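Local coordinates for protein DPSA (Streptomyces coelicolor, PDB 4CY9) that probably oxidises iron and stores it as ferric iron inside a twelve-subunit ferritin-like shell, and probably binds DNA, at residues A[29-34]-A[146-151]; A[124-129]-A[139-144]; A[98-103]-A[109-114]. All coordinates share one frame; numbering follows the deposited sequence. Where two conformers were deposited one is given.

Contact 1: A[29-34]-A[146-151]; sequences HALNDL and RDLEQF
L148 reaches from helix 135-158 to L31 and L34 of helix 14-44, across the interior of the ferritin-type four-helix bundle. These are the first and last of the four long helices. The contact is thin: about 91 Å² is buried, and the nearest backbones, at L31 and L148, keep their CA atoms 10.0 Å apart.

The CB of L148 points toward helix 14-44. CB and CG serve as the stem, and the two methyls do the touching. CD1 branches to L31, where it meets CD2 at 4.2 Å. CD2 branches to L34 and lies closer to it, with 3.8 Å between L148 CD2 and L34 CD2. L34 has CG anti to its own backbone N (chi1 177°), which carries CD2 toward L148. The side chains of L34 and L148 overlap alongside each other, running opposite ways.

V71 on helix 50-77 packs against L31. Y116 on helix 105-133 packs against both L34 and L148, so all four long helices share this core. Charged neighbours point elsewhere: D33 pairs with R93, and E149 with R74 of a second subunit.

The contact is methyl against methyl. Cohesion here probably comes from dispersion and the exclusion of water, without the directional pull of a polar bond.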
ATOM      1  N   HIS A  29      10.688 -30.033  14.909  1.00  7.91           N
ATOM      2  CA  HIS A  29      10.282 -31.073  13.942  1.00  8.61           C
ATOM      3  C   HIS A  29       8.786 -31.168  13.775  1.00  9.05           C
ATOM      4  O   HIS A  29       8.304 -31.377  12.704  1.00  9.57           O
ATOM      5  CB  HIS A  29      10.791 -32.470  14.519  1.00  8.83           C
ATOM      6  CG  HIS A  29      12.292 -32.583  14.491  1.00 10.59           C
ATOM      7  ND1 HIS A  29      13.075 -32.074  13.483  1.00 11.00           N
ATOM      8  CD2 HIS A  29      13.146 -33.222  15.391  1.00 11.66           C
ATOM      9  CE1 HIS A  29      14.392 -32.380  13.777  1.00 12.83           C
ATOM     10  NE2 HIS A  29      14.420 -33.047  14.926  1.00 12.24           N
ATOM     11  N   ALA A  30       8.056 -31.043  14.901  1.00  7.66           N
ATOM     12  CA  ALA A  30       6.578 -31.081  14.767  1.00  9.31           C
ATOM     13  C   ALA A  30       6.012 -29.945  13.910  1.00  8.99           C
ATOM     14  O   ALA A  30       5.061 -30.208  13.143  1.00  9.26           O
ATOM     15  CB  ALA A  30       5.837 -31.185  16.125  1.00  8.80           C
ATOM     16  N   LEU A  31       6.539 -28.742  14.090  1.00  9.66           N
ATOM     17  CA  LEU A  31       5.990 -27.611  13.318  1.00  8.57           C
ATOM     18  C   LEU A  31       6.415 -27.777  11.846  1.00  8.58           C
ATOM     19  O   LEU A  31       5.589 -27.482  10.965  1.00  8.28           O
ATOM     20  CB  LEU A  31       6.571 -26.288  13.879  1.00  8.86           C
ATOM     21  CG  LEU A  31       5.919 -25.987  15.271  1.00  8.46           C
ATOM     22  CD1 LEU A  31       6.804 -24.795  15.836  1.00  8.72           C
ATOM     23  CD2 LEU A  31       4.443 -25.475  15.127  1.00  8.97           C
ATOM     24  N   ASN A  32       7.640 -28.287  11.567  1.00  8.38           N
ATOM     25  CA  ASN A  32       8.010 -28.438  10.150  1.00  8.52           C
ATOM     26  C   ASN A  32       7.215 -29.535   9.529  1.00  9.91           C
ATOM     27  O   ASN A  32       6.723 -29.387   8.395  1.00  9.69           O
ATOM     28  CB  ASN A  32       9.491 -28.783  10.089  1.00  9.48           C
ATOM     29  CG  ASN A  32      10.381 -27.523  10.272  1.00 12.40           C
ATOM     30  OD1 ASN A  32       9.949 -26.380  10.068  1.00 13.65           O
ATOM     31  ND2 ASN A  32      11.702 -27.766  10.639  1.00 11.51           N
ATOM     32  N   ASP A  33       7.008 -30.646  10.271  1.00  8.74           N
ATOM     33  CA  ASP A  33       6.173 -31.715   9.667  1.00  9.83           C
ATOM     34  C   ASP A  33       4.722 -31.179   9.481  1.00  9.65           C
ATOM     35  O   ASP A  33       4.098 -31.440   8.437  1.00  9.51           O
ATOM     36  CB  ASP A  33       6.176 -32.877  10.681  1.00 10.11           C
ATOM     37  CG  ASP A  33       5.670 -34.225  10.088  1.00 14.85           C
ATOM     38  OD1 ASP A  33       4.911 -34.257   9.077  1.00 14.94           O
ATOM     39  OD2 ASP A  33       6.151 -35.237  10.670  1.00 16.93           O
ATOM     40  N   LEU A  34       4.231 -30.317  10.389  1.00  8.64           N
ATOM     41  CA  LEU A  34       2.880 -29.842  10.224  1.00  8.64           C
ATOM     42  C   LEU A  34       2.763 -28.913   8.978  1.00  8.24           C
ATOM     43  O   LEU A  34       1.797 -29.091   8.226  1.00  8.95           O
ATOM     44  CB  LEU A  34       2.509 -28.950  11.472  1.00  7.99           C
ATOM     45  CG  LEU A  34       1.090 -28.331  11.366  1.00  8.20           C
ATOM     46  CD1 LEU A  34      -0.033 -29.417  11.261  1.00  9.17           C
ATOM     47  CD2 LEU A  34       0.824 -27.619  12.768  1.00  9.31           C
ATOM     48  N   ARG A 146      -1.950 -21.388  21.443  1.00 10.35           N
ATOM     49  CA  ARG A 146      -3.367 -20.903  21.272  1.00  9.67           C
ATOM     50  C   ARG A 146      -3.706 -20.771  19.797  1.00 10.00           C
ATOM     51  O   ARG A 146      -4.784 -21.204  19.357  1.00  9.82           O
ATOM     52  CB  ARG A 146      -3.543 -19.529  21.952  1.00 10.38           C
ATOM     53  CG  ARG A 146      -5.068 -19.108  21.845  1.00 10.83           C
ATOM     54  CD  ARG A 146      -5.391 -17.863  22.789  1.00 10.47           C
ATOM     55  NE  ARG A 146      -4.681 -16.664  22.253  1.00 11.77           N
ATOM     56  CZ  ARG A 146      -3.582 -16.137  22.806  1.00 13.53           C
ATOM     57  NH1 ARG A 146      -2.994 -16.647  23.916  1.00 13.26           N
ATOM     58  NH2 ARG A 146      -2.972 -15.054  22.210  1.00 14.48           N
ATOM     59  N   ASP A 147      -2.770 -20.245  19.008  1.00  9.19           N
ATOM     60  CA  ASP A 147      -3.046 -20.143  17.561  1.00 10.08           C
ATOM     61  C   ASP A 147      -3.277 -21.532  16.927  1.00  9.89           C
ATOM     62  O   ASP A 147      -4.188 -21.673  16.074  1.00 11.07           O
ATOM     63  CB  ASP A 147      -1.855 -19.445  16.837  1.00 11.14           C
ATOM     64  CG  ASP A 147      -1.871 -17.894  17.073  1.00 18.07           C
ATOM     65  OD1 ASP A 147      -2.858 -17.328  17.556  1.00 17.62           O
ATOM     66  OD2 ASP A 147      -0.855 -17.284  16.730  1.00 16.47           O
ATOM     67  N   LEU A 148      -2.489 -22.525  17.339  1.00  8.71           N
ATOM     68  CA  LEU A 148      -2.673 -23.881  16.765  1.00  9.99           C
ATOM     69  C   LEU A 148      -4.030 -24.412  17.213  1.00 10.95           C
ATOM     70  O   LEU A 148      -4.751 -25.038  16.366  1.00 10.47           O
ATOM     71  CB  LEU A 148      -1.586 -24.860  17.304  1.00  8.72           C
ATOM     72  CG  LEU A 148      -0.178 -24.433  16.715  1.00  8.86           C
ATOM     73  CD1 LEU A 148       0.993 -25.103  17.527  1.00 10.67           C
ATOM     74  CD2 LEU A 148      -0.048 -24.888  15.217  1.00  9.74           C
ATOM     75  N   GLU A 149      -4.411 -24.215  18.498  1.00 10.45           N
ATOM     76  CA  GLU A 149      -5.736 -24.701  18.925  1.00  9.03           C
ATOM     77  C   GLU A 149      -6.852 -23.981  18.175  1.00 10.55           C
ATOM     78  O   GLU A 149      -7.910 -24.598  17.907  1.00 11.27           O
ATOM     79  CB  GLU A 149      -5.914 -24.400  20.426  1.00  9.71           C
ATOM     80  CG  GLU A 149      -5.038 -25.327  21.242  1.00 12.45           C
ATOM     81  CD  GLU A 149      -5.085 -24.953  22.736  1.00 19.76           C
ATOM     82  OE1 GLU A 149      -5.438 -23.793  23.110  1.00 16.39           O
ATOM     83  OE2 GLU A 149      -4.593 -25.819  23.554  1.00 20.29           O
ATOM     84  N   GLN A 150      -6.675 -22.690  17.821  1.00  9.57           N
ATOM     85  CA  GLN A 150      -7.758 -22.010  17.129  1.00 10.87           C
ATOM     86  C   GLN A 150      -7.872 -22.531  15.686  1.00 12.75           C
ATOM     87  O   GLN A 150      -8.980 -22.620  15.119  1.00 12.42           O
ATOM     88  CB  GLN A 150      -7.581 -20.448  17.090  1.00 10.38           C
ATOM     89  CG  GLN A 150      -7.698 -19.881  18.599  1.00  9.42           C
ATOM     90  CD  GLN A 150      -9.091 -20.156  19.204  1.00 11.33           C
ATOM     91  OE1 GLN A 150     -10.223 -19.947  18.504  1.00 12.82           O
ATOM     92  NE2 GLN A 150      -9.079 -20.700  20.334  1.00  9.21           N
ATOM     93  N   PHE A 151      -6.715 -22.871  15.103  1.00 10.53           N
ATOM     94  CA  PHE A 151      -6.884 -23.415  13.718  1.00 11.58           C
ATOM     95  C   PHE A 151      -7.462 -24.846  13.819  1.00 11.55           C
ATOM     96  O   PHE A 151      -8.318 -25.228  12.958  1.00 11.75           O
ATOM     97  CB  PHE A 151      -5.533 -23.584  12.990  1.00 13.82           C
ATOM     98  CG  PHE A 151      -5.787 -24.052  11.543  1.00 15.94           C
ATOM     99  CD1 PHE A 151      -6.337 -23.210  10.575  1.00 15.48           C
ATOM    100  CD2 PHE A 151      -5.565 -25.368  11.225  1.00 18.31           C
ATOM    101  CE1 PHE A 151      -6.589 -23.618   9.380  1.00 15.29           C
ATOM    102  CE2 PHE A 151      -5.673 -25.768   9.862  1.00 15.15           C
ATOM    103  CZ  PHE A 151      -6.245 -24.856   8.951  1.00 17.23           C
TER

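Contact 2: A[124-129]-A[139-144]; sequences RAAVEE and DLLIGQ
A helical hairpin holds this contact. Helices 105-133 and 135-158 follow each other almost directly in the chain and form the second half of the ferritin-like four-helix bundle. Their segments 124-129 and 139-144 run antiparallel, at 158°, with axes 9.0 Å apart. The closest CA pair is V127 and L141, at 5.9 Å.

V127 carries much of the packing. Both of its methyls are used. CG1 meets I142 CG1 at 3.5 Å, a tight carbon-carbon approach, and the V127 side chain lies roughly perpendicular to that of I142. CG2 sits beside L141, 3.7 Å from L141 CB, and also touches I142 CG1. With CG1 anti to the backbone N (chi1 166°), V127 spreads its two methyls over two successive residues of the other helix.

L141 points toward helix 105-133 and runs past V127 to A126. Its CD1 ends 4.0 Å from A126 CB. The same methyl lies 3.8 Å from the A126 carbonyl O, so the leucine also covers some backbone. L24 of helix 14-44 packs on L141 as well, tying it to the bundle core.

I142 also packs on D139 of a second subunit. D139 of this chain forms a salt bridge to R146 of a further subunit, so the hairpin borders subunit interfaces.

The side chains that meet are all apolar. Fit of shape and exclusion of water probably hold the helices together here, while R124 and D139 make their salt bridges elsewhere.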
ATOM      1  N   ARG A 124       1.673 -28.263  24.575  1.00 10.39           N
ATOM      2  CA  ARG A 124       1.282 -27.961  25.974  1.00 12.28           C
ATOM      3  C   ARG A 124       2.343 -28.556  26.939  1.00 11.72           C
ATOM      4  O   ARG A 124       2.629 -27.920  27.964  1.00 13.92           O
ATOM      5  CB  ARG A 124      -0.064 -28.690  26.293  1.00 16.98           C
ATOM      6  CG  ARG A 124      -1.216 -27.832  25.969  1.00 25.78           C
ATOM      7  CD  ARG A 124      -2.579 -28.300  26.633  1.00 25.74           C
ATOM      8  NE  ARG A 124      -3.531 -27.327  26.073  1.00 25.34           N
ATOM      9  CZ  ARG A 124      -3.812 -26.135  26.653  1.00 26.93           C
ATOM     10  NH1 ARG A 124      -3.378 -25.907  27.887  1.00 22.62           N
ATOM     11  NH2 ARG A 124      -4.626 -25.235  26.074  1.00 18.81           N
ATOM     12  N   ALA A 125       2.869 -29.739  26.599  1.00 11.74           N
ATOM     13  CA  ALA A 125       3.926 -30.378  27.409  1.00 12.26           C
ATOM     14  C   ALA A 125       5.181 -29.501  27.366  1.00 13.85           C
ATOM     15  O   ALA A 125       5.860 -29.271  28.411  1.00 12.51           O
ATOM     16  CB  ALA A 125       4.281 -31.801  26.946  1.00 14.06           C
ATOM     17  N   ALA A 126       5.518 -28.984  26.189  1.00 10.42           N
ATOM     18  CA  ALA A 126       6.696 -28.122  26.065  1.00 10.77           C
ATOM     19  C   ALA A 126       6.493 -26.811  26.844  1.00 10.54           C
ATOM     20  O   ALA A 126       7.501 -26.274  27.401  1.00 10.46           O
ATOM     21  CB  ALA A 126       6.985 -27.796  24.503  1.00  8.62           C
ATOM     22  N   VAL A 127       5.274 -26.214  26.877  1.00  9.91           N
ATOM     23  CA  VAL A 127       5.013 -24.986  27.684  1.00  9.78           C
ATOM     24  C   VAL A 127       5.351 -25.280  29.163  1.00 12.36           C
ATOM     25  O   VAL A 127       6.000 -24.459  29.864  1.00 12.27           O
ATOM     26  CB  VAL A 127       3.540 -24.600  27.594  1.00  9.92           C
ATOM     27  CG1 VAL A 127       3.153 -23.581  28.651  1.00 11.60           C
ATOM     28  CG2 VAL A 127       3.314 -24.004  26.121  1.00  9.29           C
ATOM     29  N   GLU A 128       4.889 -26.452  29.595  1.00 12.02           N
ATOM     30  CA  GLU A 128       5.078 -26.738  31.046  1.00 14.99           C
ATOM     31  C   GLU A 128       6.589 -26.916  31.329  1.00 15.72           C
ATOM     32  O   GLU A 128       7.098 -26.334  32.306  1.00 15.05           O
ATOM     33  CB  GLU A 128       4.296 -28.086  31.308  1.00 16.97           C
ATOM     34  CG  GLU A 128       4.915 -28.874  32.474  1.00 30.22           C
ATOM     35  CD  GLU A 128       4.189 -28.559  33.736  1.00 47.37           C
ATOM     36  OE1 GLU A 128       3.436 -27.537  33.703  1.00 51.25           O
ATOM     37  OE2 GLU A 128       4.355 -29.313  34.759  1.00 56.36           O
ATOM     38  N   GLU A 129       7.343 -27.586  30.457  1.00 13.44           N
ATOM     39  CA  GLU A 129       8.826 -27.678  30.661  1.00 14.44           C
ATOM     40  C   GLU A 129       9.494 -26.344  30.533  1.00 15.56           C
ATOM     41  O   GLU A 129      10.445 -26.019  31.306  1.00 14.07           O
ATOM     42  CB  GLU A 129       9.503 -28.645  29.640  1.00 17.51           C
ATOM     43  CG  GLU A 129       8.989 -30.065  29.757  1.00 24.57           C
ATOM     44  CD  GLU A 129       9.093 -30.568  31.237  1.00 41.75           C
ATOM     45  OE1 GLU A 129      10.120 -30.223  31.948  1.00 33.95           O
ATOM     46  OE2 GLU A 129       8.114 -31.234  31.726  1.00 50.01           O
ATOM     47  N   ASP A 139       6.565 -18.054  27.167  1.00  9.63           N
ATOM     48  CA  ASP A 139       5.591 -17.117  26.583  1.00 10.64           C
ATOM     49  C   ASP A 139       5.507 -17.354  25.064  1.00 10.47           C
ATOM     50  O   ASP A 139       4.389 -17.221  24.488  1.00  9.58           O
ATOM     51  CB  ASP A 139       6.091 -15.704  26.931  1.00 12.09           C
ATOM     52  CG  ASP A 139       5.242 -14.625  26.370  1.00 17.38           C
ATOM     53  OD1 ASP A 139       4.111 -14.475  26.718  1.00 16.43           O
ATOM     54  OD2 ASP A 139       5.686 -13.893  25.489  1.00 17.12           O
ATOM     55  N   LEU A 140       6.613 -17.532  24.392  1.00  9.36           N
ATOM     56  CA  LEU A 140       6.549 -17.719  22.915  1.00  9.06           C
ATOM     57  C   LEU A 140       5.681 -18.965  22.655  1.00 10.14           C
ATOM     58  O   LEU A 140       4.745 -18.930  21.767  1.00 10.02           O
ATOM     59  CB  LEU A 140       7.979 -18.037  22.446  1.00  9.44           C
ATOM     60  CG  LEU A 140       8.061 -18.508  20.957  1.00 11.22           C
ATOM     61  CD1 LEU A 140       7.610 -17.322  20.030  1.00 11.45           C
ATOM     62  CD2 LEU A 140       9.534 -18.899  20.636  1.00 12.16           C
ATOM     63  N   LEU A 141       5.943 -20.065  23.403  1.00  9.27           N
ATOM     64  CA  LEU A 141       5.211 -21.277  23.091  1.00  9.84           C
ATOM     65  C   LEU A 141       3.703 -21.152  23.428  1.00  8.52           C
ATOM     66  O   LEU A 141       2.859 -21.770  22.740  1.00  8.88           O
ATOM     67  CB  LEU A 141       5.802 -22.493  23.914  1.00  8.28           C
ATOM     68  CG  LEU A 141       7.236 -22.852  23.470  1.00  9.05           C
ATOM     69  CD1 LEU A 141       7.761 -23.888  24.504  1.00  9.64           C
ATOM     70  CD2 LEU A 141       7.255 -23.429  22.038  1.00 10.58           C
ATOM     71  N   ILE A 142       3.365 -20.437  24.498  1.00  8.70           N
ATOM     72  CA  ILE A 142       1.900 -20.316  24.816  1.00  9.61           C
ATOM     73  C   ILE A 142       1.098 -19.591  23.706  1.00  9.20           C
ATOM     74  O   ILE A 142      -0.010 -20.045  23.409  1.00  9.82           O
ATOM     75  CB  ILE A 142       1.732 -19.553  26.163  1.00 11.78           C
ATOM     76  CG1 ILE A 142       2.202 -20.509  27.223  1.00 12.57           C
ATOM     77  CG2 ILE A 142       0.222 -19.249  26.355  1.00 15.55           C
ATOM     78  CD1 ILE A 142       2.313 -19.723  28.615  1.00 15.43           C
ATOM     79  N   GLY A 143       1.629 -18.501  23.159  1.00  9.29           N
ATOM     80  CA  GLY A 143       0.927 -17.832  22.041  1.00 10.20           C
ATOM     81  C   GLY A 143       0.783 -18.771  20.799  1.00  9.83           C
ATOM     82  O   GLY A 143      -0.301 -18.769  20.158  1.00 10.29           O
ATOM     83  N   GLN A 144       1.819 -19.552  20.473  1.00  9.93           N
ATOM     84  CA  GLN A 144       1.766 -20.502  19.367  1.00 10.02           C
ATOM     85  C   GLN A 144       0.720 -21.563  19.638  1.00 10.34           C
ATOM     86  O   GLN A 144      -0.090 -21.915  18.757  1.00  9.99           O
ATOM     87  CB  GLN A 144       3.130 -21.194  19.183  1.00  8.69           C
ATOM     88  CG  GLN A 144       4.181 -20.068  18.808  1.00  9.76           C
ATOM     89  CD  GLN A 144       5.492 -20.680  18.441  1.00 14.51           C
ATOM     90  OE1 GLN A 144       5.771 -21.792  18.901  1.00 16.74           O
ATOM     91  NE2 GLN A 144       6.383 -19.967  17.687  1.00 10.43           N
TER

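Contact 3: A[98-103]-A[109-114]; sequences YSIGRA and LGALDV
The hydroxyl OH of Y98 forms a hydrogen bond with H108 ND1 and also rests against A111, 3.5 Å from its CB. Here the long connection between the second and third helices of the bundle returns to the start of helix 105-133. A short helix in this connection, here 86-92, is a hallmark of the Dps fold. Segment 98-103 is the last part of the connection and leads into strand 103-104, where A103 makes backbone bonds to N44 and V46.

Y98 has CG trans to the backbone N (chi1 -174°), and this swings the ring end to the helix. The CE1 and CZ atoms of the ring do most of the touching: CE1 comes to 3.6 Å of A111 CB, and CZ to 3.8 Å of the same methyl. On the helix side A111 is the centre of the contact, its CB directed toward the loop. I100, which is modelled in two conformers, adds a less certain apolar touch in one of them, with CG1 3.6 Å from A111 CB. Y98 and I100 thus both rest on the one methyl of A111, from the loop side.

A phenylalanine in place of Y98 would lack the hydroxyl, and H108 ND1 would probably be left without its mate and a small gap opened beside the A111 methyl.

T37 and V41 of helix 14-44 pack on Y98, as does T85 of a neighbouring subunit. I100 O accepts a hydrogen bond from H40 NE2. At the ring edge, near its plane, the backbone N of L112 lies 4.1 Å from Y98 CE1.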
ATOM      1  N   TYR A  98       1.747 -38.335   7.975  1.00 13.12           N
ATOM      2  CA  TYR A  98       0.293 -38.211   7.632  1.00 12.70           C
ATOM      3  C   TYR A  98      -0.013 -39.206   6.522  1.00 14.25           C
ATOM      4  O   TYR A  98       0.747 -39.334   5.572  1.00 14.77           O
ATOM      5  CB  TYR A  98       0.098 -36.784   7.073  1.00 12.39           C
ATOM      6  CG  TYR A  98      -1.336 -36.439   6.823  1.00 11.82           C
ATOM      7  CD1 TYR A  98      -2.193 -36.126   7.898  1.00 11.57           C
ATOM      8  CD2 TYR A  98      -1.792 -36.402   5.479  1.00 10.92           C
ATOM      9  CE1 TYR A  98      -3.511 -35.754   7.635  1.00 11.22           C
ATOM     10  CE2 TYR A  98      -3.106 -36.005   5.176  1.00 11.13           C
ATOM     11  CZ  TYR A  98      -3.974 -35.729   6.269  1.00 11.11           C
ATOM     12  OH  TYR A  98      -5.258 -35.325   5.945  1.00 11.18           O
ATOM     13  N   SER A  99      -1.170 -39.895   6.681  1.00 15.64           N
ATOM     14  CA  SER A  99      -1.373 -41.154   5.893  1.00 17.96           C
ATOM     15  C   SER A  99      -2.423 -40.994   4.796  1.00 19.66           C
ATOM     16  O   SER A  99      -2.701 -41.993   4.106  1.00 22.80           O
ATOM     17  CB  SER A  99      -1.889 -42.314   6.855  1.00 21.53           C
ATOM     18  OG  SER A  99      -3.111 -41.906   7.469  1.00 27.39           O
ATOM     19  N   ILE A 100      -3.021 -39.820   4.582  1.00 14.82           N
ATOM     20  CA  ILE A 100      -4.097 -39.614   3.595  0.50 13.98           C
ATOM     21  C   ILE A 100      -3.488 -39.063   2.292  1.00 15.34           C
ATOM     22  O   ILE A 100      -2.735 -38.029   2.364  1.00 14.48           O
ATOM     23  CB  ILE A 100      -5.129 -38.552   4.091  0.50 12.03           C
ATOM     24  CG1 ILE A 100      -5.640 -38.970   5.498  0.50 12.39           C
ATOM     25  CG2 ILE A 100      -6.324 -38.491   3.117  0.50 12.73           C
ATOM     26  CD1 ILE A 100      -6.214 -40.426   5.563  0.50 13.03           C
ATOM     27  N   GLY A 101      -3.776 -39.701   1.133  1.00 13.10           N
ATOM     28  CA  GLY A 101      -3.291 -39.070  -0.149  1.00 13.50           C
ATOM     29  C   GLY A 101      -4.441 -38.191  -0.687  1.00 14.21           C
ATOM     30  O   GLY A 101      -4.904 -37.197  -0.048  1.00 16.08           O
ATOM     31  N   ARG A 102      -4.903 -38.491  -1.910  1.00 13.43           N
ATOM     32  CA  ARG A 102      -6.019 -37.711  -2.414  1.00 12.65           C
ATOM     33  C   ARG A 102      -7.285 -38.142  -1.663  1.00 17.15           C
ATOM     34  O   ARG A 102      -7.550 -39.389  -1.468  1.00 17.04           O
ATOM     35  CB  ARG A 102      -6.198 -38.000  -3.943  1.00 15.50           C
ATOM     36  CG  ARG A 102      -7.410 -37.273  -4.475  1.00 18.36           C
ATOM     37  CD  ARG A 102      -7.810 -38.036  -5.736  1.00 26.73           C
ATOM     38  NE  ARG A 102      -6.857 -37.781  -6.723  1.00 24.05           N
ATOM     39  CZ  ARG A 102      -6.057 -38.651  -7.397  1.00 24.56           C
ATOM     40  NH1 ARG A 102      -5.882 -39.954  -7.186  1.00 24.44           N
ATOM     41  NH2 ARG A 102      -5.315 -38.115  -8.348  1.00 24.74           N
ATOM     42  N   ALA A 103      -8.115 -37.204  -1.210  1.00 14.32           N
ATOM     43  CA  ALA A 103      -9.365 -37.594  -0.477  1.00 12.61           C
ATOM     44  C   ALA A 103     -10.265 -36.426  -0.407  1.00 12.03           C
ATOM     45  O   ALA A 103      -9.870 -35.300  -0.625  1.00 11.16           O
ATOM     46  CB  ALA A 103      -9.053 -38.040   1.008  1.00 13.58           C
ATOM     47  N   LEU A 109     -10.000 -33.263   6.693  1.00 10.70           N
ATOM     48  CA  LEU A 109     -10.153 -32.443   7.932  1.00 11.67           C
ATOM     49  C   LEU A 109     -10.240 -33.406   9.141  1.00 12.31           C
ATOM     50  O   LEU A 109      -9.696 -33.073  10.194  1.00 10.71           O
ATOM     51  CB  LEU A 109     -11.463 -31.591   7.875  1.00 13.17           C
ATOM     52  CG  LEU A 109     -11.285 -30.413   6.848  1.00 15.02           C
ATOM     53  CD1 LEU A 109     -12.525 -29.512   6.899  1.00 15.68           C
ATOM     54  CD2 LEU A 109     -10.025 -29.558   7.126  1.00 15.47           C
ATOM     55  N   GLY A 110     -10.949 -34.558   9.049  1.00 12.14           N
ATOM     56  CA  GLY A 110     -10.917 -35.572  10.106  1.00 13.71           C
ATOM     57  C   GLY A 110      -9.499 -35.968  10.522  1.00 14.06           C
ATOM     58  O   GLY A 110      -9.178 -36.085  11.726  1.00 13.76           O
ATOM     59  N   ALA A 111      -8.630 -36.283   9.508  1.00 11.35           N
ATOM     60  CA  ALA A 111      -7.264 -36.742   9.801  1.00 12.59           C
ATOM     61  C   ALA A 111      -6.431 -35.553  10.313  1.00 11.61           C
ATOM     62  O   ALA A 111      -5.604 -35.741  11.212  1.00 12.39           O
ATOM     63  CB  ALA A 111      -6.616 -37.278   8.528  1.00 14.06           C
ATOM     64  N   LEU A 112      -6.637 -34.352   9.800  1.00 10.38           N
ATOM     65  CA  LEU A 112      -5.885 -33.235  10.318  0.50 11.74           C
ATOM     66  C   LEU A 112      -6.293 -32.871  11.771  1.00 11.21           C
ATOM     67  O   LEU A 112      -5.447 -32.392  12.562  1.00 12.06           O
ATOM     68  CB  LEU A 112      -6.122 -32.089   9.317  0.50 12.10           C
ATOM     69  CG  LEU A 112      -5.233 -30.875   9.415  0.50 12.33           C
ATOM     70  CD1 LEU A 112      -3.748 -31.212   9.301  0.50 11.67           C
ATOM     71  CD2 LEU A 112      -5.640 -29.819   8.371  0.50 10.65           C
ATOM     72  N   ASP A 113      -7.538 -33.104  12.152  1.00 10.75           N
ATOM     73  CA  ASP A 113      -7.966 -32.911  13.554  1.00 11.20           C
ATOM     74  C   ASP A 113      -7.034 -33.810  14.481  1.00 13.15           C
ATOM     75  O   ASP A 113      -6.512 -33.332  15.505  1.00 12.28           O
ATOM     76  CB  ASP A 113      -9.419 -33.303  13.722  1.00 11.53           C
ATOM     77  CG  ASP A 113      -9.953 -33.070  15.131  1.00 16.72           C
ATOM     78  OD1 ASP A 113      -9.398 -32.241  15.826  1.00 13.90           O
ATOM     79  OD2 ASP A 113     -11.018 -33.664  15.484  1.00 16.49           O
ATOM     80  N   VAL A 114      -6.768 -35.055  14.049  1.00 12.45           N
ATOM     81  CA  VAL A 114      -5.911 -35.933  14.873  1.00 12.12           C
ATOM     82  C   VAL A 114      -4.469 -35.438  14.865  1.00 12.44           C
ATOM     83  O   VAL A 114      -3.793 -35.474  15.934  1.00 10.99           O
ATOM     84  CB  VAL A 114      -5.999 -37.365  14.265  1.00 14.85           C
ATOM     85  CG1 VAL A 114      -4.976 -38.310  14.940  1.00 16.97           C
ATOM     86  CG2 VAL A 114      -7.462 -37.878  14.406  1.00 16.97           C
TER

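In the fold
From the N terminus, the chain lays down helix 14-44, whose segment 29-34 waits for its partner until residues 146-151. Contact 1 therefore closes a loop over most of the bundle and joins the first long helix to the last. Both other contacts fall within that span. Contact 3 closes first, a short loop tying the end of the helix 50-77 to 105-133 connection to the third helix. Contact 2 follows in series and folds the third helix against the fourth. No two contacts cross. Contacts 2 and 3 lie on opposite sides of the chain's centre. Contacts 1 and 2 meet directly through the E149 to R124 salt bridge.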